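Local coordinates for YHDH (Escherichia coli, PDB 1O89), which probably catalyses the NADPH-dependent reduction of acrylyl-CoA to propanoyl-CoA, working as a homodimer of the zinc-containing alcohol dehydrogenase family, at residues 53-58 and 121-126; 101-106 and 131-136; 22-27 and 39-44. One frame throughout, in Å; residues are numbered along the deposited sequence.

Contact 1: 53-58 and 121-126; sequences VDVHWS and EQARVK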
loop_
_atom_site.group_PDB
_atom_site.type_symbol
_atom_site.label_atom_id
_atom_site.label_comp_id
_atom_site.label_asym_id
_atom_site.label_seq_id
_atom_site.Cartn_x
_atom_site.Cartn_y
_atom_site.Cartn_z
ATOM N N VAL A 53 -9.843 18.104 -31.078
ATOM C CA VAL A 53 -8.642 18.897 -30.829
ATOM C C VAL A 53 -7.726 18.886 -32.068
ATOM O O VAL A 53 -7.459 17.826 -32.653
ATOM C CB VAL A 53 -7.854 18.344 -29.614
ATOM C CG1 VAL A 53 -6.631 19.202 -29.317
ATOM C CG2 VAL A 53 -8.752 18.244 -28.383
ATOM N N ASP A 54 -7.309 20.086 -32.480
ATOM C CA ASP A 54 -6.217 20.295 -33.440
ATOM C C ASP A 54 -4.888 20.064 -32.733
ATOM O O ASP A 54 -4.440 20.889 -31.941
ATOM C CB ASP A 54 -6.230 21.725 -33.989
ATOM C CG ASP A 54 -7.384 21.982 -34.937
ATOM O OD1 ASP A 54 -7.719 21.087 -35.738
ATOM O OD2 ASP A 54 -8.020 23.050 -34.945
ATOM N N VAL A 55 -4.276 18.922 -33.003
ATOM C CA VAL A 55 -3.062 18.521 -32.320
ATOM C C VAL A 55 -1.895 19.305 -32.894
ATOM O O VAL A 55 -1.750 19.474 -34.116
ATOM C CB VAL A 55 -2.846 16.998 -32.448
ATOM C CG1 VAL A 55 -1.575 16.543 -31.723
ATOM C CG2 VAL A 55 -4.046 16.270 -31.900
ATOM N N HIS A 56 -1.099 19.860 -31.999
ATOM C CA HIS A 56 0.070 20.622 -32.398
ATOM C C HIS A 56 1.329 19.822 -32.067
ATOM O O HIS A 56 2.280 19.825 -32.839
ATOM C CB HIS A 56 0.083 21.962 -31.667
ATOM C CG HIS A 56 -1.043 22.872 -32.044
ATOM N ND1 HIS A 56 -1.497 23.005 -33.341
ATOM C CD2 HIS A 56 -1.777 23.735 -31.300
ATOM C CE1 HIS A 56 -2.470 23.900 -33.377
ATOM N NE2 HIS A 56 -2.660 24.358 -32.151
ATOM N N TRP A 57 1.326 19.168 -30.904
ATOM C CA TRP A 57 2.440 18.329 -30.438
ATOM C C TRP A 57 1.942 17.010 -29.870
ATOM O O TRP A 57 0.936 16.966 -29.152
ATOM C CB TRP A 57 3.261 19.038 -29.341
ATOM C CG TRP A 57 4.029 20.248 -29.794
ATOM C CD1 TRP A 57 3.643 21.554 -29.669
ATOM C CD2 TRP A 57 5.316 20.275 -30.437
ATOM N NE1 TRP A 57 4.599 22.384 -30.201
ATOM C CE2 TRP A 57 5.644 21.632 -30.666
ATOM C CE3 TRP A 57 6.235 19.292 -30.827
ATOM C CZ2 TRP A 57 6.834 22.032 -31.290
ATOM C CZ3 TRP A 57 7.430 19.691 -31.444
ATOM C CH2 TRP A 57 7.714 21.051 -31.669
ATOM N N SER A 58 2.654 15.938 -30.181
ATOM C CA SER A 58 2.488 14.652 -29.502
ATOM C C SER A 58 3.905 14.162 -29.144
ATOM O O SER A 58 4.829 14.986 -29.023
ATOM C CB SER A 58 1.732 13.670 -30.404
ATOM O OG SER A 58 1.391 12.449 -29.740
ATOM N N GLU A 121 -3.387 14.976 -37.018
ATOM C CA GLU A 121 -3.702 16.407 -36.968
ATOM C C GLU A 121 -4.941 16.679 -36.128
ATOM O O GLU A 121 -5.134 17.794 -35.649
ATOM C CB GLU A 121 -3.905 16.979 -38.370
ATOM C CG GLU A 121 -2.626 16.982 -39.189
ATOM C CD GLU A 121 -2.812 17.494 -40.602
ATOM O OE1 GLU A 121 -3.942 17.446 -41.139
ATOM O OE2 GLU A 121 -1.808 17.939 -41.178
ATOM N N GLN A 122 -5.784 15.666 -35.962
ATOM C CA GLN A 122 -6.965 15.806 -35.130
ATOM C C GLN A 122 -7.189 14.574 -34.282
ATOM O O GLN A 122 -6.913 13.461 -34.723
ATOM C CB GLN A 122 -8.200 16.035 -35.994
ATOM C CG GLN A 122 -8.085 17.162 -37.022
ATOM C CD GLN A 122 -9.398 17.396 -37.723
ATOM O OE1 GLN A 122 -10.447 17.122 -37.154
ATOM N NE2 GLN A 122 -9.351 17.897 -38.962
ATOM N N ALA A 123 -7.688 14.789 -33.069
ATOM C CA ALA A 123 -8.136 13.721 -32.187
ATOM C C ALA A 123 -9.519 14.074 -31.635
ATOM O O ALA A 123 -9.787 15.230 -31.332
ATOM C CB ALA A 123 -7.159 13.542 -31.064
ATOM N N ARG A 124 -10.411 13.093 -31.564
ATOM C CA ARG A 124 -11.739 13.274 -30.975
ATOM C C ARG A 124 -11.812 12.426 -29.704
ATOM O O ARG A 124 -11.599 11.214 -29.735
ATOM C CB ARG A 124 -12.847 12.882 -31.961
ATOM C CG ARG A 124 -14.248 13.342 -31.532
ATOM C CD ARG A 124 -15.357 13.227 -32.592
ATOM N NE ARG A 124 -15.057 13.983 -33.809
ATOM C CZ ARG A 124 -15.637 13.792 -35.001
ATOM N NH1 ARG A 124 -16.567 12.850 -35.174
ATOM N NH2 ARG A 124 -15.281 14.559 -36.035
ATOM N N VAL A 125 -12.084 13.096 -28.593
ATOM C CA VAL A 125 -12.080 12.489 -27.278
ATOM C C VAL A 125 -13.239 12.988 -26.425
ATOM O O VAL A 125 -13.918 13.953 -26.775
ATOM C CB VAL A 125 -10.765 12.811 -26.547
ATOM C CG1 VAL A 125 -9.564 12.178 -27.290
ATOM C CG2 VAL A 125 -10.569 14.325 -26.388
ATOM N N LYS A 126 -13.468 12.307 -25.308
ATOM C CA LYS A 126 -14.399 12.772 -24.293
ATOM C C LYS A 126 -13.772 13.940 -23.528
ATOM O O LYS A 126 -12.586 13.920 -23.232
ATOM C CB LYS A 126 -14.747 11.637 -23.328
ATOM C CG LYS A 126 -15.418 10.446 -23.985
ATOM C CD LYS A 126 -15.813 9.397 -22.948
ATOM C CE LYS A 126 -16.837 8.405 -23.502
ATOM N NZ LYS A 126 -16.270 7.024 -23.682
HETATM O O HOH W 1 -3.299 20.125 -36.209
#

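Contact 2: 101-106 and 131-136; sequences GQEVLL and VAMPQG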
loop_
_atom_site.group_PDB
_atom_site.type_symbol
_atom_site.label_atom_id
_atom_site.label_comp_id
_atom_site.label_asym_id
_atom_site.label_seq_id
_atom_site.Cartn_x
_atom_site.Cartn_y
_atom_site.Cartn_z
ATOM N N GLY A 101 -10.298 27.180 -29.816
ATOM C CA GLY A 101 -9.096 27.977 -29.612
ATOM C C GLY A 101 -8.367 27.729 -28.294
ATOM O O GLY A 101 -7.216 28.131 -28.144
ATOM N N GLN A 102 -9.029 27.067 -27.349
ATOM C CA GLN A 102 -8.455 26.786 -26.032
ATOM C C GLN A 102 -7.369 25.714 -26.091
ATOM O O GLN A 102 -7.606 24.612 -26.596
ATOM C CB GLN A 102 -9.555 26.302 -25.098
ATOM C CG GLN A 102 -9.123 26.045 -23.680
ATOM C CD GLN A 102 -10.278 25.582 -22.799
ATOM O OE1 GLN A 102 -11.357 25.260 -23.293
ATOM N NE2 GLN A 102 -10.048 25.546 -21.494
ATOM N N GLU A 103 -6.192 26.014 -25.557
ATOM C CA GLU A 103 -5.167 24.986 -25.454
ATOM C C GLU A 103 -5.489 23.983 -24.336
ATOM O O GLU A 103 -5.940 24.352 -23.245
ATOM C CB GLU A 103 -3.733 25.536 -25.344
ATOM C CG GLU A 103 -3.493 26.706 -24.402
ATOM C CD GLU A 103 -2.662 27.823 -25.030
ATOM O OE1 GLU A 103 -2.171 27.627 -26.166
ATOM O OE2 GLU A 103 -2.506 28.907 -24.393
ATOM N N VAL A 104 -5.290 22.713 -24.667
ATOM C CA VAL A 104 -5.533 21.595 -23.779
ATOM C C VAL A 104 -4.417 20.563 -23.952
ATOM O O VAL A 104 -3.653 20.597 -24.917
ATOM C CB VAL A 104 -6.921 20.914 -24.065
ATOM C CG1 VAL A 104 -8.071 21.830 -23.695
ATOM C CG2 VAL A 104 -7.049 20.464 -25.532
ATOM N N LEU A 105 -4.310 19.654 -22.998
ATOM C CA LEU A 105 -3.519 18.446 -23.197
ATOM C C LEU A 105 -4.287 17.214 -22.783
ATOM O O LEU A 105 -5.341 17.293 -22.148
ATOM C CB LEU A 105 -2.140 18.545 -22.510
ATOM C CG LEU A 105 -1.822 18.457 -21.010
ATOM C CD1 LEU A 105 -2.136 19.751 -20.323
ATOM C CD2 LEU A 105 -2.431 17.255 -20.259
ATOM N N LEU A 106 -3.743 16.069 -23.168
ATOM C CA LEU A 106 -4.289 14.783 -22.806
ATOM C C LEU A 106 -3.158 13.803 -22.640
ATOM O O LEU A 106 -2.225 13.789 -23.459
ATOM C CB LEU A 106 -5.239 14.272 -23.896
ATOM C CG LEU A 106 -5.906 12.929 -23.560
ATOM C CD1 LEU A 106 -7.339 12.868 -24.070
ATOM C CD2 LEU A 106 -5.113 11.721 -24.100
ATOM N N VAL A 131 -7.304 17.892 -20.155
ATOM C CA VAL A 131 -6.871 18.802 -19.121
ATOM C C VAL A 131 -6.682 20.182 -19.737
ATOM O O VAL A 131 -5.942 20.338 -20.719
ATOM C CB VAL A 131 -5.553 18.331 -18.479
ATOM C CG1 VAL A 131 -5.107 19.307 -17.382
ATOM C CG2 VAL A 131 -5.711 16.927 -17.926
ATOM N N ALA A 132 -7.348 21.178 -19.153
ATOM C CA ALA A 132 -7.133 22.573 -19.527
ATOM C C ALA A 132 -5.661 22.902 -19.329
ATOM O O ALA A 132 -5.095 22.578 -18.289
ATOM C CB ALA A 132 -8.000 23.493 -18.685
ATOM N N MET A 133 -5.044 23.520 -20.336
ATOM C CA MET A 133 -3.618 23.824 -20.292
ATOM C C MET A 133 -3.377 24.606 -19.016
ATOM O O MET A 133 -3.940 25.678 -18.859
ATOM C CB MET A 133 -3.178 24.649 -21.512
ATOM C CG MET A 133 -1.662 24.819 -21.669
ATOM S SD MET A 133 -0.833 23.223 -22.151
ATOM C CE MET A 133 0.208 23.125 -21.065
ATOM N N PRO A 134 -2.589 24.061 -18.088
ATOM C CA PRO A 134 -2.278 24.776 -16.842
ATOM C C PRO A 134 -1.440 26.024 -17.089
ATOM O O PRO A 134 -0.634 26.053 -18.029
ATOM C CB PRO A 134 -1.468 23.749 -16.034
ATOM C CG PRO A 134 -1.693 22.447 -16.697
ATOM C CD PRO A 134 -1.942 22.738 -18.125
ATOM N N GLN A 135 -1.630 27.036 -16.245
ATOM C CA GLN A 135 -0.854 28.264 -16.330
ATOM C C GLN A 135 0.620 27.935 -16.155
ATOM O O GLN A 135 0.995 27.214 -15.234
ATOM C CB GLN A 135 -1.288 29.259 -15.245
ATOM C CG GLN A 135 -2.727 29.769 -15.389
ATOM C CD GLN A 135 -3.014 30.984 -14.513
ATOM O OE1 GLN A 135 -3.191 32.097 -15.020
ATOM N NE2 GLN A 135 -3.062 30.774 -13.194
ATOM N N GLY A 136 1.455 28.460 -17.047
ATOM C CA GLY A 136 2.885 28.237 -16.982
ATOM C C GLY A 136 3.382 27.135 -17.900
ATOM O O GLY A 136 4.581 26.951 -18.034
#

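Contact 3: 22-27 and 39-44; sequences LQALLL and QTLDES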
loop_
_atom_site.group_PDB
_atom_site.type_symbol
_atom_site.label_atom_id
_atom_site.label_comp_id
_atom_site.label_asym_id
_atom_site.label_seq_id
_atom_site.Cartn_x
_atom_site.Cartn_y
_atom_site.Cartn_z
ATOM N N LEU A 22 -7.555 14.975 -42.616
ATOM C CA LEU A 22 -6.453 15.003 -41.599
ATOM C C LEU A 22 -5.351 13.954 -41.849
ATOM O O LEU A 22 -5.634 12.800 -42.163
ATOM C CB LEU A 22 -7.022 14.822 -40.185
ATOM C CG LEU A 22 -7.709 13.477 -39.917
ATOM C CD1 LEU A 22 -6.932 12.675 -38.913
ATOM C CD2 LEU A 22 -9.153 13.665 -39.466
ATOM N N GLN A 23 -4.095 14.371 -41.704
ATOM C CA GLN A 23 -2.956 13.468 -41.770
ATOM C C GLN A 23 -2.804 12.736 -40.444
ATOM O O GLN A 23 -3.022 13.297 -39.381
ATOM C CB GLN A 23 -1.660 14.233 -42.066
ATOM C CG GLN A 23 -1.642 14.965 -43.386
ATOM C CD GLN A 23 -1.112 14.113 -44.538
ATOM O OE1 GLN A 23 0.108 13.957 -44.699
ATOM N NE2 GLN A 23 -2.023 13.576 -45.346
ATOM N N ALA A 24 -2.376 11.486 -40.520
ATOM C CA ALA A 24 -2.256 10.639 -39.343
ATOM C C ALA A 24 -1.330 9.472 -39.629
ATOM O O ALA A 24 -1.355 8.916 -40.730
ATOM C CB ALA A 24 -3.615 10.123 -38.956
ATOM N N LEU A 25 -0.503 9.111 -38.652
ATOM C CA LEU A 25 0.195 7.835 -38.688
ATOM C C LEU A 25 -0.799 6.756 -38.255
ATOM O O LEU A 25 -1.249 6.754 -37.118
ATOM C CB LEU A 25 1.422 7.833 -37.778
ATOM C CG LEU A 25 2.299 6.573 -37.912
ATOM C CD1 LEU A 25 3.216 6.686 -39.105
ATOM C CD2 LEU A 25 3.102 6.316 -36.643
ATOM N N LEU A 26 -1.140 5.872 -39.189
ATOM C CA LEU A 26 -2.096 4.789 -38.979
ATOM C C LEU A 26 -1.382 3.433 -38.909
ATOM O O LEU A 26 -0.579 3.090 -39.772
ATOM C CB LEU A 26 -3.136 4.777 -40.113
ATOM C CG LEU A 26 -4.445 4.003 -39.885
ATOM C CD1 LEU A 26 -5.312 4.705 -38.861
ATOM C CD2 LEU A 26 -5.229 3.812 -41.190
ATOM N N LEU A 27 -1.683 2.677 -37.858
ATOM C CA LEU A 27 -1.177 1.325 -37.697
ATOM C C LEU A 27 -2.242 0.357 -38.174
ATOM O O LEU A 27 -3.394 0.461 -37.779
ATOM C CB LEU A 27 -0.835 1.051 -36.231
ATOM C CG LEU A 27 0.171 2.007 -35.582
ATOM C CD1 LEU A 27 0.623 1.485 -34.208
ATOM C CD2 LEU A 27 1.365 2.247 -36.500
ATOM N N GLN A 39 -1.179 8.613 -43.581
ATOM C CA GLN A 39 -2.356 8.545 -44.437
ATOM C C GLN A 39 -3.254 9.759 -44.236
ATOM O O GLN A 39 -3.228 10.407 -43.188
ATOM C CB GLN A 39 -3.141 7.267 -44.142
ATOM C CG GLN A 39 -2.764 6.105 -45.032
ATOM C CD GLN A 39 -3.383 4.796 -44.573
ATOM O OE1 GLN A 39 -4.598 4.595 -44.694
ATOM N NE2 GLN A 39 -2.550 3.902 -44.046
ATOM N N THR A 40 -4.042 10.059 -45.262
ATOM C CA THR A 40 -5.054 11.107 -45.198
ATOM C C THR A 40 -6.367 10.431 -44.839
ATOM O O THR A 40 -6.776 9.475 -45.489
ATOM C CB THR A 40 -5.136 11.838 -46.554
ATOM O OG1 THR A 40 -4.137 12.861 -46.600
ATOM C CG2 THR A 40 -6.455 12.601 -46.714
ATOM N N LEU A 41 -7.017 10.918 -43.789
ATOM C CA LEU A 41 -8.212 10.280 -43.247
ATOM C C LEU A 41 -9.353 11.280 -43.178
ATOM O O LEU A 41 -9.156 12.424 -42.772
ATOM C CB LEU A 41 -7.927 9.742 -41.844
ATOM C CG LEU A 41 -6.870 8.643 -41.734
ATOM C CD1 LEU A 41 -6.617 8.321 -40.279
ATOM C CD2 LEU A 41 -7.307 7.407 -42.485
ATOM N N ASP A 42 -10.549 10.838 -43.552
ATOM C CA ASP A 42 -11.724 11.695 -43.497
ATOM C C ASP A 42 -12.122 11.960 -42.042
ATOM O O ASP A 42 -12.041 11.071 -41.187
ATOM C CB ASP A 42 -12.881 11.049 -44.267
ATOM C CG ASP A 42 -13.964 12.045 -44.641
ATOM O OD1 ASP A 42 -14.758 12.415 -43.749
ATOM O OD2 ASP A 42 -14.103 12.510 -45.792
ATOM N N GLU A 43 -12.537 13.193 -41.770
ATOM C CA GLU A 43 -13.012 13.596 -40.443
ATOM C C GLU A 43 -14.097 12.674 -39.867
ATOM O O GLU A 43 -14.202 12.518 -38.652
ATOM C CB GLU A 43 -13.568 15.028 -40.484
ATOM C CG GLU A 43 -12.746 16.040 -39.704
ATOM C CD GLU A 43 -12.969 17.456 -40.197
ATOM O OE1 GLU A 43 -14.148 17.871 -40.313
ATOM O OE2 GLU A 43 -11.965 18.151 -40.476
ATOM N N SER A 44 -14.911 12.090 -40.742
ATOM C CA SER A 44 -16.001 11.221 -40.317
ATOM C C SER A 44 -15.528 9.921 -39.658
ATOM O O SER A 44 -16.293 9.278 -38.950
ATOM C CB SER A 44 -16.928 10.911 -41.500
ATOM O OG SER A 44 -16.248 10.229 -42.536
#

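Contact 1: 53-58 and 121-126
Within the GroES-like domain of this medium-chain dehydrogenase relative, strands 51-59 and 122-125 run antiparallel, and Val53 and Ala123 form the hydrogen-bonded pair that joins them. Val53 N gives its hydrogen to Ala123 O at 2.9 Å, and Ala123 N returns a bond to Val53 O at 3.1 Å, with the donor in the carbonyl plane. The third bond, from Val55 N to Glu121 O at 3.0 Å, is less regular: the donor stands 50° out of the carbonyl plane, just before the chain enters strand 122-125. A water bridges the two chains here, donating to both Val55 O and Glu121 O, so the latter oxygen is gripped twice.

One face of the pairing is apolar. Val55 sets its CG2 branch beside its own backbone N (CG1 is anti to that nitrogen, chi1 -179°), and from there CG2 reaches Ala123 CB at 4.2 Å. Compact, beta-branched valines suit this buried face. Val53, Val55 and Ala123 all touch Phe86 of strand 85-93, an arrangement to which the small Ala123 is well suited.

The face bearing Asp54 and Gln122, a non-hydrogen-bonded pair, is polar. Their side chains run side by side in the same direction, with Asp54 OD1 4.1 Å from Gln122 CG and the carboxylate turned 86° from the amide plane. A carboxylate suits Asp54, whose OD1 forms a salt bridge with Arg91 NE, and the amide of Gln122 can give an N-H, which NE2 donates to Glu43 OE2.

Strand 51-59 also pairs with 85-93, where a classic beta bulge sets two residues, His56 and Trp57, opposite the single Ala87, and with 340-343; the Trp57 side chain touches both that last strand and helix 139-161.

Contact 2: 101-106 and 131-136
Val131 N donates to Leu105 O at 2.9 Å, and Leu105 N answers with a bond of the same length to Val131 O, the donor lying in the carbonyl plane. This antiparallel hydrogen-bonded pair attaches the short strand 131-132 to strand 103-107 of the GroES-like domain. Past Ala132 the chain turns off, yet Met133 N still reaches Glu103 O at 3.2 Å, a longer bond whose donor is tilted 34° from the carbonyl plane.

Leu105 carries the apolar side. With chi1 at 74°, CG is flanked by both N and C of the backbone, a placement that brings both methyl groups to the other segment: CD2 lies alongside Val131, 3.8 Å from its CB, while CD1 meets Pro134 CD at 3.7 Å, the two side chains at about a right angle. CD1 also touches Met133 SD at 4.1 Å. Trp300 of helix 293-306 packs on Leu105, Val131 and Pro134 together.

At the more open end, the aliphatic CG of Glu103 rests 3.6 Å from Met133 CB. Side-chain contact here is thus largely apolar, even from a glutamate, which lends its methylene carbon, and the hydrogen bonding across the contact is left to the backbone.

Contact 3: 22-27 and 39-44
Gln23 and Thr40 face each other across a beta hairpin, strands 23-28 and 35-40, as a non-hydrogen-bonded antiparallel pair. Their side chains meet at a slant: Gln23 bends at chi2 (-90°), which swings its amide over toward the hydroxyl of Thr40. Leu41, just past the end of strand 35-40, turns its CD1 to Ala24 and Leu26. Ala24 is short enough to admit that methyl, 3.7 Å from its CB, and Leu41 CD1 also meets Leu26 CD1 at 4.1 Å, a fit that suits branched aliphatic ends; Ile81 covers Ala24 and Leu26 from outside the hairpin.

Gln39 slants across Leu26, its extended chain bringing the amide against a methyl group, with OE1 3.6 Å from Leu26 CD2. The amide nitrogen is held by Ser37 OG and Glu28 OE1, which fix the group where its carbon skeleton can still cover the leucine. An alanine in place of Gln39 would remove the amide, and Leu26 CD2 is likely to lose this cover while Ser37 and Glu28 lose the donor they share.

Backbone bonds keep the register. Ala24 and Gln39 exchange two, and Leu22 pairs in the same way with Leu41, including Leu41 N to Leu22 O at 2.8 Å. Leu22 folds over the departing chain, its CD2 4.0 Å from Glu43 CA. Beyond the strand, residues 42-44 form an Asx turn: Asp42 OD1 accepts Ser44 N at 3.0 Å on its anti lone pair, and Ser44 OG donates to the same oxygen at 2.9 Å from above the carboxylate plane.

Contact 1 stands between the other two, its centre 12 Å from each, whereas contacts 2 and 3 are 24 Å apart between centres and do not touch. Contacts 1 and 2 belong to one sheet, and the chain visits them in turn; they pack through Val53 CG2 and Val104 CG2, 4.0 Å apart, and through Val125 and Leu106. Contact 3 precedes contact 1 in sequence, but a probable hydrogen bond from Glu121 N to Gln23 O, at 2.9 Å, joins them. Contact 2 comes nearest to the cofactor site: the Leu105 side chain is about 11 Å from that of Ser288, which binds NADP; contacts 1 and 3 lie away from the NADP-binding residues.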